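Local coordinates for probable uracil-DNA glycosylase (Acanthamoeba polyphaga mimivirus, PDB 5X55), which is a probable uracil-DNA glycosylase of the UDG superfamily, built around a four-stranded parallel beta-sheet with helices packed about it, at residues Y101-A106 against V211-P216. Numbering follows the deposited sequence.
Sequences YILIDA and VPLNCP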
ATOM      1  N   TYR A 101      -7.134   9.284  11.040  1.00 28.68           N
ATOM      2  CA  TYR A 101      -7.140   8.126  10.152  1.00 29.67           C
ATOM      3  C   TYR A 101      -5.776   7.463  10.036  1.00 30.04           C
ATOM      4  O   TYR A 101      -5.697   6.236   9.918  1.00 28.41           O
ATOM      5  CB  TYR A 101      -7.594   8.520   8.741  1.00 31.32           C
ATOM      6  CG  TYR A 101      -8.997   9.064   8.639  1.00 37.65           C
ATOM      7  CD1 TYR A 101     -10.089   8.213   8.580  1.00 34.52           C
ATOM      8  CD2 TYR A 101      -9.226  10.432   8.570  1.00 42.28           C
ATOM      9  CE1 TYR A 101     -11.373   8.703   8.482  1.00 40.72           C
ATOM     10  CE2 TYR A 101     -10.507  10.937   8.461  1.00 49.00           C
ATOM     11  CZ  TYR A 101     -11.581  10.068   8.416  1.00 50.04           C
ATOM     12  OH  TYR A 101     -12.861  10.573   8.317  1.00 51.54           O
ATOM     13  N   ILE A 102      -4.694   8.237  10.012  1.00 28.53           N
ATOM     14  CA  ILE A 102      -3.426   7.618   9.646  1.00 26.25           C
ATOM     15  C   ILE A 102      -2.619   7.283  10.899  1.00 28.34           C
ATOM     16  O   ILE A 102      -1.859   6.307  10.910  1.00 26.31           O
ATOM     17  CB  ILE A 102      -2.629   8.495   8.653  1.00 25.40           C
ATOM     18  CG1 ILE A 102      -1.501   7.682   8.017  1.00 28.40           C
ATOM     19  CG2 ILE A 102      -2.070   9.747   9.299  1.00 23.29           C
ATOM     20  CD1 ILE A 102      -1.988   6.608   7.066  1.00 25.29           C
ATOM     21  N   LEU A 103      -2.783   8.058  11.970  1.00 22.38           N
ATOM     22  CA  LEU A 103      -2.051   7.795  13.211  1.00 24.81           C
ATOM     23  C   LEU A 103      -2.986   7.102  14.200  1.00 27.29           C
ATOM     24  O   LEU A 103      -3.572   7.720  15.088  1.00 30.52           O
ATOM     25  CB  LEU A 103      -1.475   9.082  13.785  1.00 25.26           C
ATOM     26  CG  LEU A 103      -0.595   8.796  14.998  1.00 26.82           C
ATOM     27  CD1 LEU A 103       0.665   8.106  14.529  1.00 25.71           C
ATOM     28  CD2 LEU A 103      -0.277  10.050  15.791  1.00 25.70           C
ATOM     29  N   ILE A 104      -3.089   5.782  14.061  1.00 23.48           N
ATOM     30  CA  ILE A 104      -4.125   4.987  14.710  1.00 23.19           C
ATOM     31  C   ILE A 104      -3.580   4.332  15.974  1.00 22.22           C
ATOM     32  O   ILE A 104      -2.473   3.777  15.978  1.00 19.15           O
ATOM     33  CB  ILE A 104      -4.659   3.928  13.728  1.00 26.43           C
ATOM     34  CG1 ILE A 104      -5.384   4.598  12.576  1.00 23.98           C
ATOM     35  CG2 ILE A 104      -5.575   2.926  14.422  1.00 27.67           C
ATOM     36  CD1 ILE A 104      -5.701   3.622  11.491  1.00 26.57           C
ATOM     37  N   ASP A 105      -4.374   4.359  17.039  1.00 20.63           N
ATOM     38  CA  ASP A 105      -4.042   3.695  18.295  1.00 22.17           C
ATOM     39  C   ASP A 105      -4.976   2.505  18.482  1.00 25.24           C
ATOM     40  O   ASP A 105      -6.203   2.676  18.545  1.00 23.36           O
ATOM     41  CB  ASP A 105      -4.160   4.673  19.462  1.00 24.38           C
ATOM     42  CG  ASP A 105      -3.890   4.026  20.811  1.00 26.06           C
ATOM     43  OD1 ASP A 105      -3.320   2.911  20.882  1.00 27.23           O
ATOM     44  OD2 ASP A 105      -4.242   4.664  21.823  1.00 32.19           O
ATOM     45  N   ALA A 106      -4.398   1.299  18.562  1.00 22.47           N
ATOM     46  CA  ALA A 106      -5.227   0.103  18.742  1.00 26.14           C
ATOM     47  C   ALA A 106      -6.027   0.149  20.048  1.00 25.09           C
ATOM     48  O   ALA A 106      -7.132  -0.395  20.110  1.00 25.10           O
ATOM     49  CB  ALA A 106      -4.365  -1.157  18.683  1.00 22.32           C
ATOM     50  N   VAL A 211       0.985  -0.782  10.551  1.00 18.79           N
ATOM     51  CA  VAL A 211       0.011  -1.256  11.539  1.00 18.77           C
ATOM     52  C   VAL A 211      -0.233  -0.161  12.572  1.00 22.87           C
ATOM     53  O   VAL A 211       0.623   0.709  12.793  1.00 20.70           O
ATOM     54  CB  VAL A 211       0.480  -2.552  12.248  1.00 18.63           C
ATOM     55  CG1 VAL A 211       0.542  -3.726  11.272  1.00 17.54           C
ATOM     56  CG2 VAL A 211       1.816  -2.351  12.963  1.00 19.16           C
ATOM     57  N   PRO A 212      -1.391  -0.200  13.251  1.00 23.82           N
ATOM     58  CA  PRO A 212      -1.674   0.794  14.295  1.00 19.16           C
ATOM     59  C   PRO A 212      -0.642   0.770  15.403  1.00 19.92           C
ATOM     60  O   PRO A 212       0.044  -0.234  15.629  1.00 21.51           O
ATOM     61  CB  PRO A 212      -3.048   0.372  14.830  1.00 21.40           C
ATOM     62  CG  PRO A 212      -3.676  -0.365  13.692  1.00 18.48           C
ATOM     63  CD  PRO A 212      -2.534  -1.108  13.049  1.00 21.12           C
ATOM     64  N   LEU A 213      -0.549   1.904  16.097  1.00 17.73           N
ATOM     65  CA  LEU A 213       0.226   1.981  17.330  1.00 21.20           C
ATOM     66  C   LEU A 213      -0.271   0.942  18.333  1.00 23.16           C
ATOM     67  O   LEU A 213      -1.448   0.584  18.346  1.00 20.65           O
ATOM     68  CB  LEU A 213       0.104   3.377  17.941  1.00 22.44           C
ATOM     69  CG  LEU A 213       0.616   4.544  17.100  1.00 24.23           C
ATOM     70  CD1 LEU A 213       0.119   5.855  17.676  1.00 23.74           C
ATOM     71  CD2 LEU A 213       2.129   4.530  17.026  1.00 24.66           C
ATOM     72  N   ASN A 214       0.642   0.470  19.185  1.00 23.96           N
ATOM     73  CA  ASN A 214       0.339  -0.525  20.214  1.00 23.32           C
ATOM     74  C   ASN A 214      -0.133  -1.850  19.613  1.00 29.16           C
ATOM     75  O   ASN A 214      -0.937  -2.565  20.218  1.00 31.90           O
ATOM     76  CB  ASN A 214      -0.693   0.003  21.216  1.00 25.58           C
ATOM     77  CG  ASN A 214      -0.157   1.141  22.052  1.00 29.55           C
ATOM     78  OD1 ASN A 214       0.966   1.077  22.557  1.00 30.14           O
ATOM     79  ND2 ASN A 214      -0.956   2.196  22.201  1.00 25.79           N
ATOM     80  N   CYS A 215       0.329  -2.163  18.405  1.00 30.76           N
ATOM     81  CA  CYS A 215       0.276  -3.485  17.787  1.00 26.38           C
ATOM     82  C   CYS A 215       1.690  -4.030  17.671  1.00 30.73           C
ATOM     83  O   CYS A 215       2.661  -3.264  17.646  1.00 27.58           O
ATOM     84  CB  CYS A 215      -0.344  -3.450  16.377  1.00 25.57           C
ATOM     85  SG  CYS A 215      -2.108  -3.081  16.257  1.00 35.56           S
ATOM     86  N   PRO A 216       1.851  -5.345  17.582  1.00 28.62           N
ATOM     87  CA  PRO A 216       3.182  -5.886  17.291  1.00 30.29           C
ATOM     88  C   PRO A 216       3.677  -5.402  15.933  1.00 27.16           C
ATOM     89  O   PRO A 216       2.900  -5.235  14.997  1.00 27.42           O
ATOM     90  CB  PRO A 216       2.963  -7.404  17.313  1.00 30.76           C
ATOM     91  CG  PRO A 216       1.735  -7.598  18.170  1.00 30.60           C
ATOM     92  CD  PRO A 216       0.870  -6.395  17.907  1.00 31.23           C
TER
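Asp105 OD1 is gripped by two N-H groups: the side-chain amide of Asn214, whose ND2 lies 2.8 Å from Asp105 OD1, and the backbone N of Asn107. Asp105 OD1 lies almost in the amide plane of Asn214, yet the donor approaches it from above the carboxylate plane, the two planes being turned 59° apart. The other oxygen, Asp105 OD2, takes a hydrogen bond from Asn108 ND2, which should further fix the rotation of the carboxylate.

Next to this bond the backbones of 101-106 and 211-216 form a single parallel beta bridge between Asp105 and Leu213. Leu213 N donates to Ile104 O at 2.7 Å, and Ala106 N donates to Leu213 O at 3.0 Å, so Leu213 is held through both its N-H and its carbonyl. The example shows how a short bridge can join two loops of an alpha/beta fold: one follows helix 98-102, the other connects strand 185-189 to helix 219-230. Pro212 to Cys215 form a type II beta turn with Asn214 at its third position (phi 62°, psi 29°); the carbonyl of its central peptide is the acceptor for Ala106, while the turn's own bond, Cys215 N to Pro212 O, is weak.

Apolar groups flank the bridge. Ile104 and Pro212 lie side by side and point the same way, with Ile104 CG2, anti to its backbone N, 3.6 Å from Pro212 CB. Ala106 CB sits 3.8 Å from Cys215 SG. Leu103 and Leu213 touch through their CD1 methyls at 3.9 Å, while Leu103 also reaches Ala244 on helix 244-248.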